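Metalloprotease stcE (Escherichia coli, PDB 4DNY) is a secreted bacterial zinc metalloprotease of the metzincin type that acts as a mucinase, probably cleaving O-linked glycoproteins and so aiding adhesion and immune evasion. Local coordinates at residues K26-N29 and E33-K36; I68-G73 and V81-S86; S90-V93 and R98-T101; N106-K111 and W117-E122. One frame throughout, in Å; residues are numbered along the deposited sequence. Where two conformers were deposited one is given.

Contact 1 (K26-N29 and E33-K36)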
loop_
_atom_site.group_PDB
_atom_site.type_symbol
_atom_site.label_atom_id
_atom_site.label_comp_id
_atom_site.label_asym_id
_atom_site.label_seq_id
_atom_site.Cartn_x
_atom_site.Cartn_y
_atom_site.Cartn_z
ATOM N N LYS A 26 8.578 -5.962 3.365
ATOM C CA LYS A 26 7.596 -7.049 3.317
ATOM C C LYS A 26 6.921 -7.084 2.010
ATOM O O LYS A 26 6.316 -6.134 1.600
ATOM C CB LYS A 26 6.562 -6.841 4.420
ATOM C CG LYS A 26 5.323 -7.697 4.265
ATOM C CD LYS A 26 5.540 -9.197 4.539
ATOM C CE LYS A 26 4.247 -10.000 4.259
ATOM N NZ LYS A 26 4.349 -11.454 4.593
ATOM N N ILE A 27 6.962 -8.250 1.350
ATOM C CA ILE A 27 6.206 -8.422 0.100
ATOM C C ILE A 27 4.936 -9.194 0.384
ATOM O O ILE A 27 4.961 -10.210 1.041
ATOM C CB ILE A 27 7.035 -9.215 -0.955
ATOM C CG1 ILE A 27 8.206 -8.384 -1.417
ATOM C CG2 ILE A 27 6.192 -9.625 -2.143
ATOM C CD1 ILE A 27 9.265 -8.357 -0.432
ATOM N N ILE A 28 3.800 -8.707 -0.135
ATOM C CA ILE A 28 2.531 -9.394 -0.032
ATOM C C ILE A 28 2.220 -9.834 -1.388
ATOM O O ILE A 28 1.991 -9.044 -2.259
ATOM C CB ILE A 28 1.421 -8.408 0.542
ATOM C CG1 ILE A 28 1.732 -8.089 1.991
ATOM C CG2 ILE A 28 -0.006 -8.999 0.293
ATOM C CD1 ILE A 28 0.827 -7.069 2.635
ATOM N N ASN A 29 2.274 -11.137 -1.658
ATOM C CA ASN A 29 2.124 -11.681 -3.017
ATOM C C ASN A 29 1.491 -13.053 -3.038
ATOM O O ASN A 29 1.711 -13.810 -3.994
ATOM C CB ASN A 29 3.471 -11.726 -3.747
ATOM C CG ASN A 29 4.447 -12.724 -3.131
ATOM O OD1 ASN A 29 4.220 -13.212 -2.045
ATOM N ND2 ASN A 29 5.563 -13.003 -3.820
ATOM N N GLU A 33 -2.841 -13.469 1.841
ATOM C CA GLU A 33 -2.438 -12.121 2.328
ATOM C C GLU A 33 -3.141 -11.011 1.560
ATOM O O GLU A 33 -3.531 -9.992 2.151
ATOM C CB GLU A 33 -0.911 -11.947 2.297
ATOM C CG GLU A 33 -0.213 -12.811 3.397
ATOM C CD GLU A 33 1.148 -12.244 3.870
ATOM O OE1 GLU A 33 1.954 -11.755 3.032
ATOM O OE2 GLU A 33 1.412 -12.290 5.106
ATOM N N VAL A 34 -3.306 -11.180 0.267
ATOM C CA VAL A 34 -4.030 -10.194 -0.524
ATOM C C VAL A 34 -5.481 -10.076 -0.056
ATOM O O VAL A 34 -6.047 -8.977 -0.006
ATOM C CB VAL A 34 -3.889 -10.447 -2.034
ATOM C CG1 VAL A 34 -4.884 -9.608 -2.860
ATOM C CG2 VAL A 34 -2.452 -10.141 -2.451
ATOM N N ASN A 35 -6.061 -11.212 0.307
ATOM C CA ASN A 35 -7.446 -11.227 0.761
ATOM C C ASN A 35 -7.678 -10.349 2.012
ATOM O O ASN A 35 -8.793 -9.863 2.208
ATOM C CB ASN A 35 -7.878 -12.683 1.059
ATOM C CG ASN A 35 -8.224 -13.461 -0.143
ATOM O OD1 ASN A 35 -8.380 -12.922 -1.238
ATOM N ND2 ASN A 35 -8.360 -14.790 0.038
ATOM N N LYS A 36 -6.665 -10.155 2.834
ATOM C CA LYS A 36 -6.776 -9.325 4.049
ATOM C C LYS A 36 -6.824 -7.825 3.765
ATOM O O LYS A 36 -7.092 -7.041 4.680
ATOM C CB LYS A 36 -5.674 -9.639 5.041
ATOM C CG LYS A 36 -5.619 -11.091 5.571
ATOM C CD LYS A 36 -4.458 -11.213 6.567
ATOM C CE LYS A 36 -4.316 -12.634 7.082
ATOM N NZ LYS A 36 -3.143 -12.696 8.021
HETATM O O HOH W 1 2.363 -12.891 0.755
#
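K26 NZ sits before the two oxygens of the E33 carboxylate in a salt bridge, the side chains approaching from opposite directions. E33 OE1 accepts from K26 NZ (2.9 Å) through its syn lone pair, the one on the side of OE2, and a weaker bond of 3.1 Å runs from K26 NZ to E33 OE2. A lysine suits the site because its length spans the gap from strand to helix, and the one bend at chi2 (71°), in an otherwise extended chain, turns the amine toward E33. E33 OE1 is also gripped by a water, which donates to it over 2.6 Å and accepts from the backbone N of N29 at 3.0 Å; the carboxylate is thereby tied to both ends of 26-29. Behind the charged pair lies an apolar layer: I28 CG2 packs on E33 CB (3.7 Å) and on V34 CG2 (3.8 Å). H48 of helix 43-49 touches K26, I28 and E33, while the strand pairs with 54-60 through its backbone. With an ammonium and a water O-H both directed at OE1, E33 is probably ionised, and the short helix is fastened to the edge strand by charge outside and by hydrocarbon within.

Contact 2 (I68-G73 and V81-S86)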
loop_
_atom_site.group_PDB
_atom_site.type_symbol
_atom_site.label_atom_id
_atom_site.label_comp_id
_atom_site.label_asym_id
_atom_site.label_seq_id
_atom_site.Cartn_x
_atom_site.Cartn_y
_atom_site.Cartn_z
ATOM N N ILE A 68 -8.691 -1.648 -1.441
ATOM C CA ILE A 68 -7.570 -1.747 -0.550
ATOM C C ILE A 68 -7.426 -0.463 0.249
ATOM O O ILE A 68 -7.302 0.620 -0.306
ATOM C CB ILE A 68 -6.272 -1.935 -1.353
ATOM C CG1 ILE A 68 -6.414 -3.251 -2.200
ATOM C CG2 ILE A 68 -5.046 -1.975 -0.417
ATOM C CD1 ILE A 68 -5.408 -3.371 -3.322
ATOM N N TYR A 69 -7.332 -0.609 1.576
ATOM C CA TYR A 69 -7.301 0.550 2.455
ATOM C C TYR A 69 -5.943 0.722 3.118
ATOM O O TYR A 69 -5.449 -0.204 3.779
ATOM C CB TYR A 69 -8.361 0.407 3.548
ATOM C CG TYR A 69 -9.781 0.436 2.995
ATOM C CD1 TYR A 69 -10.481 1.609 2.884
ATOM C CD2 TYR A 69 -10.389 -0.752 2.558
ATOM C CE1 TYR A 69 -11.789 1.616 2.411
ATOM C CE2 TYR A 69 -11.692 -0.747 2.068
ATOM C CZ TYR A 69 -12.360 0.467 1.978
ATOM O OH TYR A 69 -13.668 0.492 1.481
ATOM N N LEU A 70 -5.339 1.909 2.992
ATOM C CA LEU A 70 -4.126 2.153 3.746
ATOM C C LEU A 70 -4.483 2.524 5.210
ATOM O O LEU A 70 -5.443 3.220 5.441
ATOM C CB LEU A 70 -3.312 3.252 3.056
ATOM C CG LEU A 70 -2.812 2.986 1.649
ATOM C CD1 LEU A 70 -1.706 4.017 1.311
ATOM C CD2 LEU A 70 -2.182 1.587 1.507
ATOM N N PRO A 71 -3.726 1.994 6.172
ATOM C CA PRO A 71 -4.016 2.285 7.586
ATOM C C PRO A 71 -3.674 3.715 7.998
ATOM O O PRO A 71 -2.895 4.403 7.311
ATOM C CB PRO A 71 -3.152 1.276 8.296
ATOM C CG PRO A 71 -1.924 1.076 7.372
ATOM C CD PRO A 71 -2.522 1.151 6.012
ATOM N N GLN A 72 -4.197 4.151 9.157
ATOM C CA GLN A 72 -3.820 5.399 9.759
ATOM C C GLN A 72 -3.299 5.118 11.159
ATOM O O GLN A 72 -3.728 4.173 11.798
ATOM C CB GLN A 72 -5.017 6.343 9.860
ATOM C CG GLN A 72 -5.587 6.804 8.543
ATOM C CD GLN A 72 -4.710 7.837 7.835
ATOM O OE1 GLN A 72 -4.136 8.712 8.481
ATOM N NE2 GLN A 72 -4.704 7.796 6.522
ATOM N N GLY A 73 -2.387 5.964 11.633
ATOM C CA GLY A 73 -1.914 5.878 13.010
ATOM C C GLY A 73 -0.534 6.417 13.164
ATOM O O GLY A 73 0.257 6.489 12.208
ATOM N N VAL A 81 4.419 2.298 1.276
ATOM C CA VAL A 81 3.683 1.186 0.654
ATOM C C VAL A 81 3.801 1.308 -0.853
ATOM O O VAL A 81 3.516 2.376 -1.414
ATOM C CB VAL A 81 2.170 1.141 1.060
ATOM C CG1 VAL A 81 1.485 -0.067 0.407
ATOM C CG2 VAL A 81 2.085 1.042 2.595
ATOM N N ARG A 82 4.215 0.237 -1.500
ATOM C CA ARG A 82 4.283 0.158 -2.957
ATOM C C ARG A 82 3.273 -0.850 -3.452
ATOM O O ARG A 82 3.070 -1.897 -2.823
ATOM C CB ARG A 82 5.705 -0.261 -3.415
ATOM C CG ARG A 82 5.830 -0.262 -4.933
ATOM C CD ARG A 82 7.209 -0.609 -5.382
ATOM N NE ARG A 82 8.195 0.429 -4.997
ATOM C CZ ARG A 82 9.263 0.228 -4.249
ATOM N NH1 ARG A 82 9.504 -1.006 -3.742
ATOM N NH2 ARG A 82 10.147 1.201 -3.984
ATOM N N PHE A 83 2.595 -0.543 -4.551
ATOM C CA PHE A 83 1.671 -1.489 -5.247
ATOM C C PHE A 83 2.205 -1.767 -6.620
ATOM O O PHE A 83 2.614 -0.836 -7.312
ATOM C CB PHE A 83 0.279 -0.895 -5.403
ATOM C CG PHE A 83 -0.455 -0.764 -4.116
ATOM C CD1 PHE A 83 -1.321 -1.739 -3.704
ATOM C CD2 PHE A 83 -0.290 0.367 -3.302
ATOM C CE1 PHE A 83 -1.986 -1.622 -2.488
ATOM C CE2 PHE A 83 -0.991 0.497 -2.110
ATOM C CZ PHE A 83 -1.819 -0.503 -1.712
ATOM N N VAL A 84 2.176 -3.041 -7.014
ATOM C CA VAL A 84 2.431 -3.461 -8.376
ATOM C C VAL A 84 1.345 -4.383 -8.847
ATOM O O VAL A 84 1.170 -5.463 -8.267
ATOM C CB VAL A 84 3.837 -4.166 -8.511
ATOM C CG1 VAL A 84 4.098 -4.523 -9.987
ATOM C CG2 VAL A 84 4.922 -3.315 -7.893
ATOM N N SER A 85 0.550 -3.942 -9.820
ATOM C CA SER A 85 -0.578 -4.743 -10.302
ATOM C C SER A 85 -0.224 -5.502 -11.582
ATOM O O SER A 85 0.157 -4.910 -12.597
ATOM C CB SER A 85 -1.771 -3.876 -10.611
ATOM O OG SER A 85 -2.731 -4.684 -11.288
ATOM N N SER A 86 -0.448 -6.808 -11.542
ATOM C CA SER A 86 -0.463 -7.611 -12.780
ATOM C C SER A 86 -1.850 -8.249 -12.923
ATOM O O SER A 86 -2.027 -9.250 -13.616
ATOM C CB SER A 86 0.698 -8.639 -12.815
ATOM O OG SER A 86 0.664 -9.477 -11.693
#
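I68 and L70 face F83 and V81 across a gap too wide for backbone pairing, the nearest CA atoms being 8.5 Å apart for L70 and V81 and 10.4 Å for I68 and F83, so the contact is made by side chains alone. The phenyl ring of F83 bridges most of that gap. With CG anti to its carbonyl carbon (chi1 -69°), the ring reaches toward 68-73 and offers its far edge to two aliphatic branches. I68 CG2 lies 3.7 Å from F83 CE1, near the plane of the ring, and I68 CD1 approaches the same carbon at 3.9 Å. On the CZ and CE2 side, L70 CD2 sits in the ring plane, 3.9 Å from F83 CZ. I68 and L70 each run past F83 in the direction opposite to its own. L70 CD2 also reaches V81 CG1 at 4.2 Å, where the shorter valine fits the narrower part of the gap.

This is the packing of two beta-sheets face to face, as expected of a beta-sandwich domain: strand 67-69 belongs to the three-stranded sheet and strand 80-86 is the middle strand of the five-stranded one. V93 adds to the layer by touching L70 and F83, I57 meets F83 from strand 54-60, and I45 of helix 43-49 closes on L70 and V81. The four touching side chains are buried and carry no polar atom, so the two sheets are held here by dispersion and the exclusion of water, while the backbone groups beside them are left to strand pairing.

Contact 3 (S90-V93 and R98-T101)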
loop_
_atom_site.group_PDB
_atom_site.type_symbol
_atom_site.label_atom_id
_atom_site.label_comp_id
_atom_site.label_asym_id
_atom_site.label_seq_id
_atom_site.Cartn_x
_atom_site.Cartn_y
_atom_site.Cartn_z
ATOM N N SER A 90 -9.220 -3.951 -12.073
ATOM C CA SER A 90 -8.708 -2.803 -11.359
ATOM C C SER A 90 -9.066 -2.880 -9.881
ATOM O O SER A 90 -10.022 -3.568 -9.503
ATOM C CB SER A 90 -9.247 -1.483 -11.966
ATOM O OG SER A 90 -10.658 -1.310 -11.799
ATOM N N SER A 91 -8.332 -2.143 -9.074
ATOM C CA SER A 91 -8.554 -2.023 -7.644
ATOM C C SER A 91 -8.605 -0.513 -7.322
ATOM O O SER A 91 -8.085 0.287 -8.066
ATOM C CB SER A 91 -7.454 -2.665 -6.834
ATOM O OG SER A 91 -7.392 -4.071 -7.065
ATOM N N THR A 92 -9.208 -0.196 -6.197
ATOM C CA THR A 92 -9.204 1.183 -5.692
ATOM C C THR A 92 -8.360 1.149 -4.427
ATOM O O THR A 92 -8.626 0.312 -3.528
ATOM C CB THR A 92 -10.610 1.705 -5.365
ATOM O OG1 THR A 92 -11.395 1.675 -6.582
ATOM C CG2 THR A 92 -10.498 3.136 -4.818
ATOM N N VAL A 93 -7.365 2.045 -4.331
ATOM C CA VAL A 93 -6.589 2.231 -3.104
ATOM C C VAL A 93 -7.063 3.484 -2.417
ATOM O O VAL A 93 -7.032 4.574 -3.001
ATOM C CB VAL A 93 -5.103 2.347 -3.378
ATOM C CG1 VAL A 93 -4.333 2.605 -2.059
ATOM C CG2 VAL A 93 -4.598 1.048 -4.102
ATOM N N ARG A 98 -8.529 10.504 0.159
ATOM C CA ARG A 98 -8.280 10.312 -1.284
ATOM C C ARG A 98 -8.391 8.864 -1.698
ATOM O O ARG A 98 -8.395 7.976 -0.881
ATOM C CB ARG A 98 -6.918 10.880 -1.650
ATOM C CG ARG A 98 -6.821 12.401 -1.359
ATOM C CD ARG A 98 -5.584 13.009 -1.964
ATOM N NE ARG A 98 -5.424 14.382 -1.494
ATOM C CZ ARG A 98 -4.657 15.316 -2.064
ATOM N NH1 ARG A 98 -3.957 15.038 -3.163
ATOM N NH2 ARG A 98 -4.590 16.553 -1.546
ATOM N N LYS A 99 -8.514 8.658 -2.991
ATOM C CA LYS A 99 -8.488 7.326 -3.567
ATOM C C LYS A 99 -7.845 7.425 -4.976
ATOM O O LYS A 99 -7.822 8.501 -5.594
ATOM C CB LYS A 99 -9.885 6.729 -3.640
ATOM C CG LYS A 99 -10.809 7.442 -4.550
ATOM C CD LYS A 99 -12.182 6.781 -4.543
ATOM C CE LYS A 99 -13.274 7.601 -5.221
ATOM N NZ LYS A 99 -12.957 8.094 -6.580
ATOM N N VAL A 100 -7.312 6.291 -5.429
ATOM C CA VAL A 100 -6.675 6.214 -6.727
ATOM C C VAL A 100 -6.938 4.825 -7.280
ATOM O O VAL A 100 -7.023 3.832 -6.535
ATOM C CB VAL A 100 -5.163 6.512 -6.639
ATOM C CG1 VAL A 100 -4.404 5.480 -5.722
ATOM C CG2 VAL A 100 -4.525 6.563 -8.053
ATOM N N THR A 101 -7.125 4.743 -8.583
ATOM C CA THR A 101 -7.288 3.448 -9.260
ATOM C C THR A 101 -5.922 2.767 -9.548
ATOM O O THR A 101 -5.015 3.396 -10.093
ATOM C CB THR A 101 -8.061 3.630 -10.567
ATOM O OG1 THR A 101 -9.337 4.162 -10.243
ATOM C CG2 THR A 101 -8.215 2.273 -11.328
#
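T92 and K99 cross obliquely on the outer side of the strand pair, the threonine methyl CG2 lying 3.8 Å from K99 CB. The lysine is turned with CG between its backbone N and carbonyl carbon (chi1 65°), which carries its aliphatic chain past that methyl before the amine leads away from the partner strand. Farther along, the T101 methyl CG2 rests against S90 CB (3.9 Å). Threonine fits such a position because its beta branch suits an extended backbone while its hydroxyl tolerates exposure.

The backbones beneath form an antiparallel beta hairpin, strands 91-95 and 98-102, with T92 and T101 as a non-hydrogen-bonded pair and V93 and V100 as a hydrogen-bonded one. V93 N donates to V100 O in a nearly straight bond of 2.9 Å. The return bond, from V100 N to V93 O, is 3.0 Å long and more bent. CA-H...O contacts fill in between, the shortest from K99 CA to V93 O at 3.2 Å.

On the opposite face V93 and V100 lie side by side, V93 CB 4.0 Å from V100 CG1. Both touch F110 of strand 107-113, so these valines present their branches to the interior of the sandwich. S91 lies on the same side as V93; there its OG bonds to the backbone O of V65, while its own carbonyl O faces T101 CA across the hairpin at 3.5 Å.

Contact 4 (N106-K111 and W117-E122)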
loop_
_atom_site.group_PDB
_atom_site.type_symbol
_atom_site.label_atom_id
_atom_site.label_comp_id
_atom_site.label_asym_id
_atom_site.label_seq_id
_atom_site.Cartn_x
_atom_site.Cartn_y
_atom_site.Cartn_z
ATOM N N ASN A 106 0.421 -1.182 -13.627
ATOM C CA ASN A 106 0.776 0.032 -12.943
ATOM C C ASN A 106 1.454 -0.211 -11.575
ATOM O O ASN A 106 1.217 -1.224 -10.931
ATOM C CB ASN A 106 -0.408 0.932 -12.840
ATOM C CG ASN A 106 -0.689 1.614 -14.201
ATOM O OD1 ASN A 106 0.235 2.181 -14.858
ATOM N ND2 ASN A 106 -1.882 1.594 -14.597
ATOM N N THR A 107 2.306 0.731 -11.215
ATOM C CA THR A 107 2.965 0.752 -9.913
ATOM C C THR A 107 2.519 2.039 -9.228
ATOM O O THR A 107 2.415 3.149 -9.892
ATOM C CB THR A 107 4.477 0.771 -10.075
ATOM O OG1 THR A 107 4.945 -0.453 -10.587
ATOM C CG2 THR A 107 5.205 1.051 -8.745
ATOM N N LEU A 108 2.234 1.967 -7.937
ATOM C CA LEU A 108 1.890 3.120 -7.117
ATOM C C LEU A 108 2.800 3.137 -5.891
ATOM O O LEU A 108 3.226 2.107 -5.410
ATOM C CB LEU A 108 0.441 3.069 -6.642
ATOM C CG LEU A 108 -0.636 3.047 -7.683
ATOM C CD1 LEU A 108 -1.975 2.797 -6.999
ATOM C CD2 LEU A 108 -0.623 4.334 -8.484
ATOM N N LEU A 109 3.100 4.321 -5.350
ATOM C CA LEU A 109 3.975 4.411 -4.199
ATOM C C LEU A 109 3.489 5.505 -3.219
ATOM O O LEU A 109 3.099 6.607 -3.673
ATOM C CB LEU A 109 5.380 4.744 -4.628
ATOM C CG LEU A 109 6.476 4.762 -3.553
ATOM C CD1 LEU A 109 6.665 3.338 -2.949
ATOM C CD2 LEU A 109 7.789 5.252 -4.112
ATOM N N PHE A 110 3.471 5.190 -1.930
ATOM C CA PHE A 110 2.951 6.031 -0.864
ATOM C C PHE A 110 3.950 6.125 0.276
ATOM O O PHE A 110 4.681 5.168 0.561
ATOM C CB PHE A 110 1.629 5.467 -0.315
ATOM C CG PHE A 110 0.527 5.354 -1.308
ATOM C CD1 PHE A 110 -0.443 6.349 -1.443
ATOM C CD2 PHE A 110 0.417 4.246 -2.101
ATOM C CE1 PHE A 110 -1.459 6.231 -2.364
ATOM C CE2 PHE A 110 -0.634 4.110 -3.023
ATOM C CZ PHE A 110 -1.576 5.117 -3.117
ATOM N N LYS A 111 3.977 7.291 0.940
ATOM C CA LYS A 111 4.743 7.522 2.154
ATOM C C LYS A 111 3.922 8.352 3.148
ATOM O O LYS A 111 3.264 9.278 2.764
ATOM C CB LYS A 111 6.061 8.254 1.823
ATOM C CG LYS A 111 6.940 8.510 3.038
ATOM C CD LYS A 111 8.327 8.990 2.681
ATOM C CE LYS A 111 9.086 9.415 3.898
ATOM N NZ LYS A 111 10.560 9.724 3.658
ATOM N N TRP A 117 -0.842 10.159 4.341
ATOM C CA TRP A 117 -0.251 9.495 3.222
ATOM C C TRP A 117 -0.059 10.455 2.048
ATOM O O TRP A 117 -0.986 11.241 1.710
ATOM C CB TRP A 117 -1.131 8.331 2.715
ATOM C CG TRP A 117 -1.129 7.142 3.619
ATOM C CD1 TRP A 117 -2.111 6.784 4.462
ATOM C CD2 TRP A 117 -0.048 6.225 3.813
ATOM N NE1 TRP A 117 -1.735 5.652 5.167
ATOM C CE2 TRP A 117 -0.469 5.280 4.761
ATOM C CE3 TRP A 117 1.261 6.085 3.246
ATOM C CZ2 TRP A 117 0.369 4.252 5.202
ATOM C CZ3 TRP A 117 2.074 5.071 3.653
ATOM C CH2 TRP A 117 1.609 4.137 4.629
ATOM N N PHE A 118 1.118 10.420 1.427
ATOM C CA PHE A 118 1.425 11.118 0.202
ATOM C C PHE A 118 1.661 10.084 -0.900
ATOM O O PHE A 118 2.430 9.166 -0.712
ATOM C CB PHE A 118 2.663 11.989 0.374
ATOM C CG PHE A 118 2.432 13.139 1.282
ATOM C CD1 PHE A 118 2.084 14.371 0.774
ATOM C CD2 PHE A 118 2.535 12.985 2.645
ATOM C CE1 PHE A 118 1.825 15.434 1.635
ATOM C CE2 PHE A 118 2.236 14.060 3.502
ATOM C CZ PHE A 118 1.909 15.259 2.976
ATOM N N ARG A 119 1.018 10.261 -2.038
ATOM C CA ARG A 119 1.216 9.430 -3.205
ATOM C C ARG A 119 2.219 10.074 -4.154
ATOM O O ARG A 119 2.099 11.227 -4.540
ATOM C CB ARG A 119 -0.130 9.174 -3.915
ATOM C CG ARG A 119 -0.016 8.141 -5.020
ATOM C CD ARG A 119 -1.381 7.849 -5.665
ATOM N NE ARG A 119 -1.882 8.915 -6.483
ATOM C CZ ARG A 119 -1.402 9.143 -7.718
ATOM N NH1 ARG A 119 -0.429 8.359 -8.221
ATOM N NH2 ARG A 119 -1.884 10.113 -8.449
ATOM N N SER A 120 3.223 9.307 -4.539
ATOM C CA SER A 120 4.219 9.744 -5.516
ATOM C C SER A 120 3.562 10.104 -6.819
ATOM O O SER A 120 2.827 9.327 -7.390
ATOM C CB SER A 120 5.240 8.646 -5.715
ATOM O OG SER A 120 6.236 9.064 -6.642
ATOM N N GLY A 121 3.793 11.341 -7.255
ATOM C CA GLY A 121 3.212 11.817 -8.514
ATOM C C GLY A 121 1.883 12.532 -8.375
ATOM O O GLY A 121 1.317 12.990 -9.381
ATOM N N GLU A 122 1.388 12.658 -7.153
ATOM C CA GLU A 122 0.111 13.331 -6.894
ATOM C C GLU A 122 0.066 14.794 -7.395
ATOM O O GLU A 122 -0.935 15.209 -7.967
ATOM C CB GLU A 122 -0.215 13.339 -5.399
ATOM C CG GLU A 122 -1.630 13.714 -5.145
ATOM C CD GLU A 122 -2.500 12.501 -5.037
ATOM O OE1 GLU A 122 -3.101 12.086 -6.065
ATOM O OE2 GLU A 122 -2.552 11.991 -3.921
HETATM O O HOH W 2 2.320 6.513 -7.199
#
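F110 and R119, a non-hydrogen-bonded pair, lie on one face of an antiparallel hairpin, while K111 and F118, a hydrogen-bonded pair, lie on the other. Three backbone bonds tie the strands: K111 N to F118 O, F118 N to K111 O, and S120 N to L109 O at 2.8 Å. A water extends this ladder, accepting from L109 N at 3.0 Å and donating to S120 O at 2.9 Å where the strands part.

Among apolar contacts, the methylenes of R119 cross F110 at a slant, R119 CG making an off-centre CH-pi contact 4.1 Å from the ring centroid. A chi1 of -171° sends the R119 chain away from its own backbone N and along F110, and a bend at chi3 (72°) then turns the guanidinium, whose plane stands 67° from the ring. W117 CE3 presses on F110 CB at 3.6 Å and on K111 C at 3.5 Å, its broad indole spanning two residues of the facing strand.

Ionic contact comes from the type II turn R119-E122: R119 NH2 forms a salt bridge with E122 OE1 at 3.3 Å, its hydrogen bond being weak. G121 takes a positive phi, as suits the third position of such a turn. The hydroxyl of Y95 receives a weak bond from R119 NE and is bonded to E122 OE2.

Strand 116-119 is the edge strand of the five-stranded sheet, with 107-113 next to it. Strand 107-113 pairs in turn with 80-86, F110 and R119 meet V100 of strand 98-102, and W117 NE1 bonds to P71 O.

Contacts 2, 3 and 4 touch one another around the core of the sandwich, whereas contact 1 stands apart at the other edge of the five-stranded sheet, its centre about 18 Å from that of contact 4 and about 10 Å from that of contact 2. Contact 2 lies at the middle of the chain and spans the sandwich. It joins contact 3 through I68 N and T92 O, 2.9 Å apart, a probable hydrogen bond, and joins contact 4 through F83 N and L108 O, also 2.9 Å apart and likewise a probable hydrogen bond. Contacts 3 and 4 meet where V100 CG1 packs 3.8 Å from R119 CD, bringing the two hairpins together from opposite sheets.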